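Side-chain contacts in hypothetical protein TM1553 (Thermotoga maritima, PDB 1VRM), which probably transfers FMN from FAD to target proteins, as other members of the ApbE family do: residues Y19-F24 with A47-M52; P41-E46 with L179-N184; K53-K58 with L171-Q176. One frame throughout, in Å; residues are numbered along the deposited sequence.

How the contacts relate
All three contacts use helix 41-58. Contact 2 uses its first residues (41-46), contact 1 its middle (47-52) and contact 3 its end (53-58). Contact 1 joins the helix to strand 19-25, the outermost strand at one edge of the antiparallel sheet. Contacts 2 and 3 join it to helix 166-181, far later in the chain. Along the chain, contact 1 closes before contact 3 opens. The segments of contact 3 lie between those of contact 2. The centre of contact 1 is about 11 Å from that of contact 2 and about 10 Å from that of contact 3. Contacts 2 and 3 are about 14 Å apart, centre to centre. Helix 41-58 thus ties an early strand to a much later helix.

Contact 1. Residues Y19-F24 with A47-M52; sequences YELRDF and AILEDM
Asp23 OD1 accepts the backbone N-H of Phe24, with Phe24 N 2.7 Å away and an N-H...O angle of 156°. It uses its anti lone pair, the one turned from OD2. The other oxygen, Asp23 OD2, lies against a methyl of the helix, 3.6 Å from Leu49 CD2. Asp23 CB meets the second methyl, Leu49 CD1, at 3.8 Å. The fork of Leu49 is carried along to Asp23 because its CG stands anti to the backbone N (chi1 -175°). An alanine in place of Asp23 has no carboxylate, so the Phe24 N-H is likely to be left without its side-chain partner, and a gap would probably open beside Leu49 CD2.

Strand 19-25 is the outermost strand at one edge of the antiparallel sheet, and helix 41-58 runs along one face of it. Strand 28-35 lies next to strand 19-25, with backbone hydrogen bonds between Leu21 and Ile32 and between Asp23 and Val30. Ile32 also touches Leu49. Leu21 rests on Ala45 too, one turn before Leu49 on the helix. Leu21 comes at Leu49 from the side, its chain at about a right angle. Leu21 CD2 touches Leu49 CD2 at 4.0 Å, and Leu49 CB is 4.1 Å from the same Leu21 CD2.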
ATOM      1  N   TYR A  19      24.722   5.981   0.596  1.00  5.38           N
ATOM      2  CA  TYR A  19      24.791   4.774  -0.199  1.00  5.45           C
ATOM      3  C   TYR A  19      23.412   4.440  -0.710  1.00  7.41           C
ATOM      4  O   TYR A  19      22.426   4.532   0.045  1.00  7.00           O
ATOM      5  CB  TYR A  19      25.255   3.654   0.683  1.00  6.88           C
ATOM      6  CG  TYR A  19      25.173   2.273   0.062  1.00  4.49           C
ATOM      7  CD1 TYR A  19      26.026   1.892  -0.964  1.00  8.04           C
ATOM      8  CD2 TYR A  19      24.258   1.385   0.500  1.00  3.18           C
ATOM      9  CE1 TYR A  19      25.943   0.625  -1.524  1.00  7.16           C
ATOM     10  CE2 TYR A  19      24.164   0.123  -0.001  1.00  6.65           C
ATOM     11  CZ  TYR A  19      24.998  -0.259  -1.049  1.00  8.89           C
ATOM     12  OH  TYR A  19      24.947  -1.539  -1.564  1.00  8.65           O
ATOM     13  N   GLU A  20      23.349   3.966  -1.952  1.00  5.64           N
ATOM     14  CA  GLU A  20      22.086   3.526  -2.550  1.00  8.15           C
ATOM     15  C   GLU A  20      22.123   2.052  -2.971  1.00  6.76           C
ATOM     16  O   GLU A  20      23.112   1.580  -3.547  1.00  6.61           O
ATOM     17  CB  GLU A  20      21.781   4.419  -3.749  1.00 12.07           C
ATOM     18  CG  GLU A  20      20.534   4.118  -4.478  1.00 16.22           C
ATOM     19  CD  GLU A  20      20.099   5.363  -5.307  1.00 18.89           C
ATOM     20  OE1 GLU A  20      20.698   6.432  -5.136  1.00 35.11           O
ATOM     21  OE2 GLU A  20      19.147   5.258  -6.080  1.00 34.18           O
ATOM     22  N   LEU A  21      21.081   1.313  -2.601  1.00  6.90           N
ATOM     23  CA  LEU A  21      20.879  -0.071  -2.971  1.00  5.81           C
ATOM     24  C   LEU A  21      19.510  -0.129  -3.674  1.00  8.94           C
ATOM     25  O   LEU A  21      18.498   0.258  -3.054  1.00  8.53           O
ATOM     26  CB  LEU A  21      20.875  -0.972  -1.768  1.00  6.99           C
ATOM     27  CG  LEU A  21      20.780  -2.505  -1.894  1.00  9.51           C
ATOM     28  CD1 LEU A  21      21.919  -3.060  -2.743  1.00 15.60           C
ATOM     29  CD2 LEU A  21      20.803  -3.157  -0.549  1.00  9.98           C
ATOM     30  N   ARG A  22      19.476  -0.577  -4.936  1.00  7.90           N
ATOM     31  CA  ARG A  22      18.222  -0.783  -5.681  1.00  7.73           C
ATOM     32  C   ARG A  22      18.025  -2.223  -5.991  1.00 10.86           C
ATOM     33  O   ARG A  22      18.974  -2.896  -6.353  1.00 12.02           O
ATOM     34  CB  ARG A  22      18.169  -0.006  -6.957  1.00  8.11           C
ATOM     35  CG  ARG A  22      18.194   1.459  -6.750  1.00 10.57           C
ATOM     36  CD  ARG A  22      17.800   2.165  -7.956  1.00 11.84           C
ATOM     37  NE  ARG A  22      18.327   3.498  -7.973  1.00 15.04           N
ATOM     38  CZ  ARG A  22      17.937   4.465  -8.803  1.00 17.77           C
ATOM     39  NH1 ARG A  22      16.984   4.244  -9.695  1.00 27.17           N
ATOM     40  NH2 ARG A  22      18.533   5.645  -8.729  1.00 27.13           N
ATOM     41  N   ASP A  23      16.789  -2.708  -5.893  1.00  8.95           N
ATOM     42  CA  ASP A  23      16.478  -4.116  -6.179  1.00  9.36           C
ATOM     43  C   ASP A  23      14.954  -4.190  -6.421  1.00  9.05           C
ATOM     44  O   ASP A  23      14.298  -3.150  -6.612  1.00  7.19           O
ATOM     45  CB  ASP A  23      16.926  -5.038  -5.033  1.00  9.12           C
ATOM     46  CG  ASP A  23      17.287  -6.481  -5.520  1.00 18.64           C
ATOM     47  OD1 ASP A  23      16.523  -7.106  -6.320  1.00 15.39           O
ATOM     48  OD2 ASP A  23      18.341  -6.995  -5.092  1.00 27.37           O
ATOM     49  N   PHE A  24      14.439  -5.422  -6.420  1.00  8.66           N
ATOM     50  CA  PHE A  24      13.050  -5.703  -6.671  1.00  7.97           C
ATOM     51  C   PHE A  24      12.548  -6.486  -5.454  1.00  8.11           C
ATOM     52  O   PHE A  24      13.142  -7.505  -5.036  1.00  9.77           O
ATOM     53  CB  PHE A  24      12.912  -6.451  -7.998  1.00  8.60           C
ATOM     54  CG  PHE A  24      13.345  -5.616  -9.159  1.00 10.54           C
ATOM     55  CD1 PHE A  24      12.486  -4.766  -9.748  1.00 11.16           C
ATOM     56  CD2 PHE A  24      14.645  -5.636  -9.603  1.00 13.42           C
ATOM     57  CE1 PHE A  24      12.860  -3.943 -10.823  1.00 13.03           C
ATOM     58  CE2 PHE A  24      15.048  -4.794 -10.674  1.00 10.27           C
ATOM     59  CZ  PHE A  24      14.145  -3.944 -11.262  1.00 12.73           C
ATOM     60  N   ALA A  47      20.419  -5.266   5.353  1.00  3.80           N
ATOM     61  CA  ALA A  47      19.436  -5.681   6.386  1.00  3.46           C
ATOM     62  C   ALA A  47      18.029  -5.304   5.958  1.00  4.74           C
ATOM     63  O   ALA A  47      17.089  -6.097   6.094  1.00  6.15           O
ATOM     64  CB  ALA A  47      19.720  -5.039   7.677  1.00  4.96           C
ATOM     65  N   ILE A  48      17.898  -4.076   5.494  1.00  5.64           N
ATOM     66  CA  ILE A  48      16.597  -3.564   5.054  1.00  4.78           C
ATOM     67  C   ILE A  48      16.061  -4.359   3.853  1.00  4.84           C
ATOM     68  O   ILE A  48      14.919  -4.811   3.830  1.00  4.59           O
ATOM     69  CB  ILE A  48      16.688  -2.075   4.704  1.00  3.35           C
ATOM     70  CG1 ILE A  48      16.825  -1.236   5.952  1.00  4.56           C
ATOM     71  CG2 ILE A  48      15.451  -1.671   3.896  1.00  5.74           C
ATOM     72  CD1 ILE A  48      17.164   0.193   5.710  1.00  6.44           C
ATOM     73  N   LEU A  49      16.902  -4.609   2.859  1.00  4.39           N
ATOM     74  CA  LEU A  49      16.482  -5.377   1.701  1.00  4.70           C
ATOM     75  C   LEU A  49      16.063  -6.777   2.093  1.00  4.21           C
ATOM     76  O   LEU A  49      15.038  -7.328   1.603  1.00  6.54           O
ATOM     77  CB  LEU A  49      17.602  -5.456   0.671  1.00  6.22           C
ATOM     78  CG  LEU A  49      17.155  -6.150  -0.633  1.00  7.02           C
ATOM     79  CD1 LEU A  49      15.938  -5.521  -1.345  1.00 10.06           C
ATOM     80  CD2 LEU A  49      18.392  -6.230  -1.561  1.00  8.81           C
ATOM     81  N   GLU A  50      16.826  -7.370   3.006  1.00  4.09           N
ATOM     82  CA  GLU A  50      16.447  -8.735   3.466  1.00  6.14           C
ATOM     83  C   GLU A  50      15.049  -8.710   4.084  1.00  6.86           C
ATOM     84  O   GLU A  50      14.235  -9.598   3.817  1.00  6.49           O
ATOM     85  CB  GLU A  50      17.442  -9.263   4.476  1.00  7.28           C
ATOM     86  CG  GLU A  50      18.809  -9.513   3.853  1.00  6.73           C
ATOM     87  CD  GLU A  50      19.845  -9.969   4.909  1.00  7.52           C
ATOM     88  OE1 GLU A  50      19.490 -10.170   6.093  1.00 11.85           O
ATOM     89  OE2 GLU A  50      21.016 -10.085   4.506  1.00 11.31           O
ATOM     90  N   ASP A  51      14.769  -7.710   4.905  1.00  5.27           N
ATOM     91  CA  ASP A  51      13.417  -7.633   5.532  1.00  5.40           C
ATOM     92  C   ASP A  51      12.322  -7.405   4.482  1.00  5.97           C
ATOM     93  O   ASP A  51      11.230  -7.981   4.557  1.00  7.30           O
ATOM     94  CB  ASP A  51      13.392  -6.563   6.584  1.00  7.01           C
ATOM     95  CG  ASP A  51      12.220  -6.698   7.509  1.00 11.04           C
ATOM     96  OD1 ASP A  51      12.112  -7.778   8.115  1.00 11.68           O
ATOM     97  OD2 ASP A  51      11.422  -5.719   7.645  1.00  8.78           O
HETATM   98  N   MSE A  52      12.604  -6.550   3.512  1.00  5.26           N
HETATM   99  CA  MSE A  52      11.615  -6.275   2.449  1.00  5.79           C
HETATM  100  C   MSE A  52      11.291  -7.550   1.675  1.00  5.68           C
HETATM  101  O   MSE A  52      10.115  -7.832   1.370  1.00  6.70           O
HETATM  102  CB  MSE A  52      12.085  -5.165   1.508  1.00  7.88           C
HETATM  103  CG  MSE A  52      12.100  -3.877   2.198  1.00  5.86           C
HETATM  104 SE   MSE A  52      12.900  -2.531   0.907  1.00 26.71          SE
HETATM  105  CE  MSE A  52      11.429  -1.168   1.016  1.00 27.53           C
TER

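Contact 2. Residues P41-E46 with L179-N184; sequences PRTIAE and LSFDEN
Phe181, in the last turn of helix 166-181, carries nearly all of this contact. Its CG lies beside the backbone N (chi1 -80°), and the ring reaches across to helix 41-58. The Ile44 and Phe181 side chains lie alongside each other, pointing opposite ways. Ile44 CG1 is 3.8 Å from Phe181 CB and equally close to the first ring atom, CG. Ile44 CA lies over one face of the ring. Thr43 comes in at about a right angle, and its CG2 touches Phe181 CE1 at 4.0 Å. Ala47, one turn on from Thr43, also packs on Phe181. The contact is apolar and joins the start of helix 41-58 to the end of helix 166-181, two helices that pack side by side and run in broadly opposite directions. Ile44 is buried and also rests on Val34 of the sheet.

Asp182 is the first residue to leave the helical conformation. Its OD1 accepts from the backbone N of Asn184 at 2.8 Å, which makes an Asx turn. The N-H comes from above the carboxylate plane, 57° out of it. Asp182 OD2 is hydrogen-bonded to Ser36 OG.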
ATOM      1  N   PRO A  41      26.813   1.948   5.921  1.00  6.05           N
ATOM      2  CA  PRO A  41      25.491   1.990   5.312  1.00  5.91           C
ATOM      3  C   PRO A  41      25.157   0.787   4.441  1.00  5.01           C
ATOM      4  O   PRO A  41      23.963   0.488   4.281  1.00  5.36           O
ATOM      5  CB  PRO A  41      25.556   3.264   4.466  0.50  9.32           C
ATOM      6  CG  PRO A  41      26.515   4.087   5.206  0.50  5.23           C
ATOM      7  CD  PRO A  41      27.582   3.168   5.633  0.50  5.66           C
ATOM      8  N   ARG A  42      26.150   0.129   3.855  1.00  3.60           N
ATOM      9  CA  ARG A  42      25.857  -1.072   3.038  1.00  3.00           C
ATOM     10  C   ARG A  42      25.273  -2.196   3.883  1.00  5.63           C
ATOM     11  O   ARG A  42      24.440  -2.956   3.402  1.00  4.68           O
ATOM     12  CB  ARG A  42      27.106  -1.565   2.314  1.00  5.39           C
ATOM     13  CG  ARG A  42      27.632  -0.488   1.421  1.00  8.07           C
ATOM     14  CD  ARG A  42      28.386  -1.037   0.190  1.00 14.41           C
ATOM     15  NE  ARG A  42      29.126   0.049  -0.422  1.00 12.11           N
ATOM     16  CZ  ARG A  42      29.773  -0.044  -1.580  1.00 13.34           C
ATOM     17  NH1 ARG A  42      29.781  -1.175  -2.269  1.00 10.07           N
ATOM     18  NH2 ARG A  42      30.428   1.010  -2.057  1.00 18.82           N
ATOM     19  N   THR A  43      25.703  -2.284   5.131  1.00  3.15           N
ATOM     20  CA  THR A  43      25.161  -3.246   6.104  1.00  3.74           C
ATOM     21  C   THR A  43      23.692  -2.910   6.446  1.00  4.77           C
ATOM     22  O   THR A  43      22.816  -3.763   6.407  1.00  6.58           O
ATOM     23  CB  THR A  43      25.978  -3.296   7.409  1.00  5.66           C
ATOM     24  OG1 THR A  43      27.316  -3.762   7.134  1.00  5.54           O
ATOM     25  CG2 THR A  43      25.336  -4.207   8.472  1.00  7.87           C
ATOM     26  N   ILE A  44      23.439  -1.649   6.783  1.00  4.35           N
ATOM     27  CA  ILE A  44      22.057  -1.224   7.057  1.00  6.89           C
ATOM     28  C   ILE A  44      21.162  -1.480   5.839  1.00  3.96           C
ATOM     29  O   ILE A  44      20.095  -2.082   5.942  1.00  4.34           O
ATOM     30  CB  ILE A  44      21.988   0.266   7.439  1.00  5.50           C
ATOM     31  CG1 ILE A  44      22.893   0.542   8.660  1.00  8.80           C
ATOM     32  CG2 ILE A  44      20.535   0.703   7.631  1.00  6.57           C
ATOM     33  CD1 ILE A  44      23.007   1.959   9.102  1.00  9.09           C
ATOM     34  N   ALA A  45      21.578  -1.091   4.636  1.00  3.80           N
ATOM     35  CA  ALA A  45      20.796  -1.335   3.438  1.00  3.30           C
ATOM     36  C   ALA A  45      20.533  -2.817   3.170  1.00  4.78           C
ATOM     37  O   ALA A  45      19.450  -3.208   2.744  1.00  7.32           O
ATOM     38  CB  ALA A  45      21.449  -0.662   2.249  1.00  6.03           C
ATOM     39  N   GLU A  46      21.561  -3.649   3.333  1.00  4.52           N
ATOM     40  CA  GLU A  46      21.406  -5.100   3.140  1.00  5.71           C
ATOM     41  C   GLU A  46      20.349  -5.669   4.105  1.00  5.66           C
ATOM     42  O   GLU A  46      19.502  -6.457   3.680  1.00  6.17           O
ATOM     43  CB  GLU A  46      22.732  -5.824   3.348  1.00  6.51           C
ATOM     44  CG  GLU A  46      22.662  -7.379   3.348  1.00  9.77           C
ATOM     45  CD  GLU A  46      22.050  -8.053   2.110  1.00 19.52           C
ATOM     46  OE1 GLU A  46      22.205  -7.515   0.976  1.00 12.47           O
ATOM     47  OE2 GLU A  46      21.463  -9.191   2.279  1.00 16.76           O
ATOM     48  N   LEU A 179      17.264   2.686  12.076  1.00  4.99           N
ATOM     49  CA  LEU A 179      17.448   3.416  13.360  1.00  4.76           C
ATOM     50  C   LEU A 179      17.908   2.533  14.498  1.00  9.17           C
ATOM     51  O   LEU A 179      18.490   3.011  15.474  1.00  8.69           O
ATOM     52  CB  LEU A 179      16.204   4.200  13.720  1.00  5.70           C
ATOM     53  CG  LEU A 179      15.776   5.236  12.686  1.00  8.49           C
ATOM     54  CD1 LEU A 179      14.515   5.916  13.093  1.00 10.87           C
ATOM     55  CD2 LEU A 179      16.871   6.253  12.413  1.00  8.71           C
ATOM     56  N   SER A 180      17.628   1.259  14.386  1.00  6.10           N
ATOM     57  CA  SER A 180      18.127   0.251  15.356  1.00  6.53           C
ATOM     58  C   SER A 180      19.651   0.069  15.221  1.00 10.67           C
ATOM     59  O   SER A 180      20.368  -0.134  16.201  1.00 12.55           O
ATOM     60  CB  SER A 180      17.440  -1.104  15.135  0.34  9.09           C
ATOM     61  OG  SER A 180      16.087  -1.116  15.563  0.34  5.10           O
ATOM     62  N   PHE A 181      20.165   0.141  13.995  1.00  8.70           N
ATOM     63  CA  PHE A 181      21.611   0.156  13.764  1.00  6.68           C
ATOM     64  C   PHE A 181      22.251   1.430  14.243  1.00  6.39           C
ATOM     65  O   PHE A 181      23.338   1.428  14.818  1.00 10.22           O
ATOM     66  CB  PHE A 181      21.962  -0.009  12.281  1.00  6.38           C
ATOM     67  CG  PHE A 181      21.912  -1.423  11.818  1.00  7.21           C
ATOM     68  CD1 PHE A 181      22.976  -2.294  12.077  1.00  6.95           C
ATOM     69  CD2 PHE A 181      20.831  -1.903  11.093  1.00  9.55           C
ATOM     70  CE1 PHE A 181      22.957  -3.609  11.636  1.00 11.16           C
ATOM     71  CE2 PHE A 181      20.825  -3.214  10.642  1.00 10.98           C
ATOM     72  CZ  PHE A 181      21.878  -4.056  10.929  1.00 11.90           C
ATOM     73  N   ASP A 182      21.592   2.532  13.944  1.00  6.93           N
ATOM     74  CA  ASP A 182      22.156   3.845  14.263  1.00  7.66           C
ATOM     75  C   ASP A 182      21.012   4.809  14.439  1.00  5.65           C
ATOM     76  O   ASP A 182      20.396   5.202  13.460  1.00  7.22           O
ATOM     77  CB  ASP A 182      23.022   4.324  13.097  1.00  9.25           C
ATOM     78  CG  ASP A 182      23.598   5.723  13.290  1.00 13.57           C
ATOM     79  OD1 ASP A 182      23.340   6.384  14.354  1.00 10.85           O
ATOM     80  OD2 ASP A 182      24.310   6.193  12.337  1.00 12.48           O
ATOM     81  N   GLU A 183      20.779   5.248  15.670  1.00  9.73           N
ATOM     82  CA  GLU A 183      19.668   6.185  15.930  1.00  8.95           C
ATOM     83  C   GLU A 183      19.743   7.484  15.156  1.00  7.57           C
ATOM     84  O   GLU A 183      18.707   8.167  14.976  1.00  7.68           O
ATOM     85  CB  GLU A 183      19.523   6.487  17.420  1.00 12.00           C
ATOM     86  CG  GLU A 183      20.745   7.207  18.023  1.00  8.59           C
ATOM     87  CD  GLU A 183      20.774   7.319  19.567  1.00 19.40           C
ATOM     88  OE1 GLU A 183      20.002   6.691  20.297  1.00 21.45           O
ATOM     89  OE2 GLU A 183      21.673   8.018  20.052  1.00 28.44           O
ATOM     90  N   ASN A 184      20.938   7.797  14.676  1.00  6.44           N
ATOM     91  CA  ASN A 184      21.177   9.046  13.935  1.00  5.27           C
ATOM     92  C   ASN A 184      21.358   8.851  12.435  1.00  6.26           C
ATOM     93  O   ASN A 184      21.769   9.763  11.770  1.00  8.05           O
ATOM     94  CB  ASN A 184      22.316   9.806  14.563  1.00  9.96           C
ATOM     95  CG  ASN A 184      21.987  10.208  16.005  1.00  8.50           C
ATOM     96  OD1 ASN A 184      20.835  10.527  16.301  1.00  9.97           O
ATOM     97  ND2 ASN A 184      22.962  10.198  16.873  1.00 10.58           N
TER

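Contact 3. Residues K53-K58 with L171-Q176; sequences KRITYK and LDRARQ
Arg54 and Arg173 meet at their guanidinium groups, where Arg54 NH2 lies 3.4 Å from Arg173 NE. Both are donors, so no hydrogen bond joins them. Arg54 NH2 sits over one face of the Arg173 group, offset toward its rim and 3.2 Å above the plane. Arg173 NE in turn lies at the edge of the Arg54 group, near its plane. The two planes are 80° apart, close to perpendicular, and the side chains also cross at about a right angle.

Asp51, one turn before Ile55 on the same helix, probably accounts for this closeness. Asp51 OD2 pairs with Arg173 NE, and Asp51 OD1 with Arg54 NE, both as salt bridges. One carboxylate thus holds both arginines, and its charge probably offsets much of theirs. A bend at chi3 (53°) turns the Arg173 head out of the line of its chain, toward Asp51 and Arg54. Arg54 NH1 makes a second salt bridge, to Glu84 OE1, and that oxygen also pairs with Lys58 NZ. Arg173 packs on Glu84 as well.

The apolar part is small. Ile55 CD1 touches Arg173 CD, the carbon next to the guanidinium, at 4.0 Å. The two side chains cross obliquely. Ile55 is buried and also meets Leu26.

The backbones stay well apart, with 9.8 Å between the CA atoms of Ile55 and Arg173, the nearest pair. Long side chains thus span the gap. The arrangement is an ion-pair network between helices 41-58 and 166-181, centred on one aspartate, that extends through Glu84 to helix 83-98.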
ATOM      1  N   LYS A  53      12.328  -8.323   1.365  1.00  5.92           N
ATOM      2  CA  LYS A  53      12.129  -9.603   0.689  1.00  6.11           C
ATOM      3  C   LYS A  53      11.406 -10.603   1.584  1.00  5.55           C
ATOM      4  O   LYS A  53      10.495 -11.311   1.124  1.00  8.17           O
ATOM      5  CB  LYS A  53      13.441 -10.165   0.174  1.00  8.14           C
ATOM      6  CG  LYS A  53      14.046  -9.311  -0.938  1.00  8.53           C
ATOM      7  CD  LYS A  53      15.391  -9.840  -1.368  1.00 13.52           C
ATOM      8  CE  LYS A  53      15.852  -9.131  -2.632  0.50 23.16           C
ATOM      9  NZ  LYS A  53      14.753  -8.991  -3.624  0.50 30.43           N
ATOM     10  N   ARG A  54      11.761 -10.643   2.851  1.00  5.60           N
ATOM     11  CA  ARG A  54      11.111 -11.526   3.805  1.00  7.43           C
ATOM     12  C   ARG A  54       9.582 -11.280   3.837  1.00  6.79           C
ATOM     13  O   ARG A  54       8.778 -12.189   3.750  1.00  7.34           O
ATOM     14  CB  ARG A  54      11.683 -11.292   5.185  1.00  8.00           C
ATOM     15  CG  ARG A  54      11.056 -12.145   6.275  1.00  6.92           C
ATOM     16  CD  ARG A  54      11.564 -11.774   7.641  1.00  8.67           C
ATOM     17  NE  ARG A  54      11.098 -10.466   8.034  1.00  7.84           N
ATOM     18  CZ  ARG A  54       9.880 -10.250   8.524  1.00  7.17           C
ATOM     19  NH1 ARG A  54       9.047 -11.283   8.719  1.00 11.29           N
ATOM     20  NH2 ARG A  54       9.510  -9.026   8.838  1.00  7.51           N
ATOM     21  N   ILE A  55       9.212 -10.025   3.960  1.00  4.00           N
ATOM     22  CA  ILE A  55       7.803  -9.587   3.995  1.00  5.70           C
ATOM     23  C   ILE A  55       7.132  -9.944   2.647  1.00  5.33           C
ATOM     24  O   ILE A  55       5.974 -10.354   2.595  1.00  7.14           O
ATOM     25  CB  ILE A  55       7.715  -8.062   4.294  1.00  4.33           C
ATOM     26  CG1 ILE A  55       8.154  -7.852   5.718  1.00  5.24           C
ATOM     27  CG2 ILE A  55       6.354  -7.508   3.905  1.00  7.51           C
ATOM     28  CD1 ILE A  55       8.412  -6.421   6.016  1.00  8.58           C
ATOM     29  N   THR A  56       7.866  -9.780   1.542  1.00  4.26           N
ATOM     30  CA  THR A  56       7.348 -10.107   0.213  1.00  6.11           C
ATOM     31  C   THR A  56       6.812 -11.546   0.162  1.00  7.47           C
ATOM     32  O   THR A  56       5.719 -11.789  -0.363  1.00  9.79           O
ATOM     33  CB  THR A  56       8.406  -9.921  -0.897  1.00  8.28           C
ATOM     34  OG1 THR A  56       8.840  -8.553  -0.922  1.00  6.96           O
ATOM     35  CG2 THR A  56       7.824 -10.225  -2.258  1.00  7.31           C
ATOM     36  N   TYR A  57       7.610 -12.470   0.695  1.00  5.43           N
ATOM     37  CA  TYR A  57       7.254 -13.891   0.614  1.00  8.59           C
ATOM     38  C   TYR A  57       6.280 -14.297   1.710  1.00  8.42           C
ATOM     39  O   TYR A  57       5.350 -15.100   1.473  1.00  9.93           O
ATOM     40  CB  TYR A  57       8.498 -14.766   0.612  1.00  9.83           C
ATOM     41  CG  TYR A  57       9.371 -14.409  -0.589  1.00 14.39           C
ATOM     42  CD1 TYR A  57       8.804 -14.343  -1.865  1.00 20.34           C
ATOM     43  CD2 TYR A  57      10.688 -14.057  -0.439  1.00 26.08           C
ATOM     44  CE1 TYR A  57       9.557 -13.969  -2.972  1.00 31.44           C
ATOM     45  CE2 TYR A  57      11.453 -13.688  -1.543  1.00 24.32           C
ATOM     46  CZ  TYR A  57      10.878 -13.646  -2.799  1.00 28.80           C
ATOM     47  OH  TYR A  57      11.628 -13.282  -3.907  1.00 35.22           O
ATOM     48  N   LYS A  58       6.445 -13.723   2.898  1.00  5.55           N
ATOM     49  CA  LYS A  58       5.627 -14.119   4.027  1.00  5.25           C
ATOM     50  C   LYS A  58       4.172 -13.742   3.859  1.00  6.21           C
ATOM     51  O   LYS A  58       3.274 -14.464   4.342  1.00  7.84           O
ATOM     52  CB  LYS A  58       6.162 -13.517   5.323  1.00  7.76           C
ATOM     53  CG  LYS A  58       5.364 -13.881   6.548  1.00  5.89           C
ATOM     54  CD  LYS A  58       6.052 -13.499   7.828  1.00  8.89           C
ATOM     55  CE  LYS A  58       5.176 -13.812   9.031  1.00 10.29           C
ATOM     56  NZ  LYS A  58       5.875 -13.480  10.297  1.00 12.13           N
ATOM     57  N   LEU A 171       7.986  -0.520   4.637  1.00  4.63           N
ATOM     58  CA  LEU A 171       8.714   0.748   4.701  1.00  5.77           C
ATOM     59  C   LEU A 171       8.892   1.220   6.134  1.00  7.12           C
ATOM     60  O   LEU A 171       9.925   1.760   6.476  1.00  6.93           O
ATOM     61  CB  LEU A 171       8.077   1.845   3.867  1.00  5.37           C
ATOM     62  CG  LEU A 171       8.187   1.546   2.362  1.00  8.90           C
ATOM     63  CD1 LEU A 171       7.248   2.473   1.580  1.00 11.71           C
ATOM     64  CD2 LEU A 171       9.583   1.665   1.846  1.00 13.90           C
ATOM     65  N   ASP A 172       7.846   1.104   6.930  1.00  6.15           N
ATOM     66  CA  ASP A 172       7.939   1.464   8.336  1.00  5.96           C
ATOM     67  C   ASP A 172       8.975   0.558   9.052  1.00  5.02           C
ATOM     68  O   ASP A 172       9.781   1.048   9.820  1.00  7.89           O
ATOM     69  CB  ASP A 172       6.584   1.401   9.006  1.00  8.42           C
ATOM     70  CG  ASP A 172       5.682   2.550   8.577  1.00 10.96           C
ATOM     71  OD1 ASP A 172       6.224   3.616   8.125  1.00 12.10           O
ATOM     72  OD2 ASP A 172       4.431   2.378   8.657  1.00 10.93           O
ATOM     73  N   ARG A 173       8.942  -0.747   8.777  1.00  6.30           N
ATOM     74  CA  ARG A 173       9.954  -1.662   9.322  1.00  7.69           C
ATOM     75  C   ARG A 173      11.365  -1.275   8.878  1.00  5.69           C
ATOM     76  O   ARG A 173      12.312  -1.307   9.671  1.00  7.23           O
ATOM     77  CB  ARG A 173       9.669  -3.093   8.927  1.00  7.41           C
ATOM     78  CG  ARG A 173       8.706  -3.681   9.943  1.00 14.48           C
ATOM     79  CD  ARG A 173       8.607  -5.134   9.840  1.00 20.11           C
ATOM     80  NE  ARG A 173       9.902  -5.792   9.886  1.00 18.12           N
ATOM     81  CZ  ARG A 173      10.500  -6.247  10.968  1.00 20.47           C
ATOM     82  NH1 ARG A 173       9.906  -6.150  12.156  1.00 32.42           N
ATOM     83  NH2 ARG A 173      11.685  -6.852  10.860  1.00 20.98           N
ATOM     84  N   ALA A 174      11.504  -0.910   7.629  1.00  5.65           N
ATOM     85  CA  ALA A 174      12.796  -0.522   7.099  1.00  6.20           C
ATOM     86  C   ALA A 174      13.398   0.633   7.892  1.00  8.98           C
ATOM     87  O   ALA A 174      14.577   0.587   8.241  1.00  6.26           O
ATOM     88  CB  ALA A 174      12.705  -0.209   5.626  1.00  7.75           C
ATOM     89  N   ARG A 175      12.625   1.684   8.150  1.00  6.44           N
ATOM     90  CA  ARG A 175      13.108   2.774   8.983  1.00  5.75           C
ATOM     91  C   ARG A 175      13.513   2.293  10.371  1.00  4.67           C
ATOM     92  O   ARG A 175      14.563   2.686  10.902  1.00  7.38           O
ATOM     93  CB  ARG A 175      12.014   3.815   9.128  1.00  7.38           C
ATOM     94  CG  ARG A 175      12.347   4.911  10.152  1.00  6.70           C
ATOM     95  CD  ARG A 175      11.332   6.025  10.112  1.00  9.39           C
ATOM     96  NE  ARG A 175      11.533   6.941  11.212  1.00 12.37           N
ATOM     97  CZ  ARG A 175      11.124   6.669  12.457  1.00 14.71           C
ATOM     98  NH1 ARG A 175      10.528   5.515  12.781  1.00 21.80           N
ATOM     99  NH2 ARG A 175      11.373   7.540  13.397  1.00 27.88           N
ATOM    100  N   GLN A 176      12.714   1.421  10.986  1.00  5.21           N
ATOM    101  CA  GLN A 176      12.988   0.913  12.334  1.00  8.58           C
ATOM    102  C   GLN A 176      14.321   0.162  12.324  1.00  7.77           C
ATOM    103  O   GLN A 176      15.123   0.296  13.249  1.00  9.12           O
ATOM    104  CB  GLN A 176      11.863  -0.018  12.836  1.00 12.36           C
ATOM    105  CG  GLN A 176      10.427   0.603  13.000  1.00 21.24           C
ATOM    106  CD  GLN A 176       9.274  -0.507  13.096  1.00 22.89           C
ATOM    107  OE1 GLN A 176       9.536  -1.714  13.366  1.00 31.85           O
ATOM    108  NE2 GLN A 176       8.013  -0.075  12.894  1.00 34.29           N
TER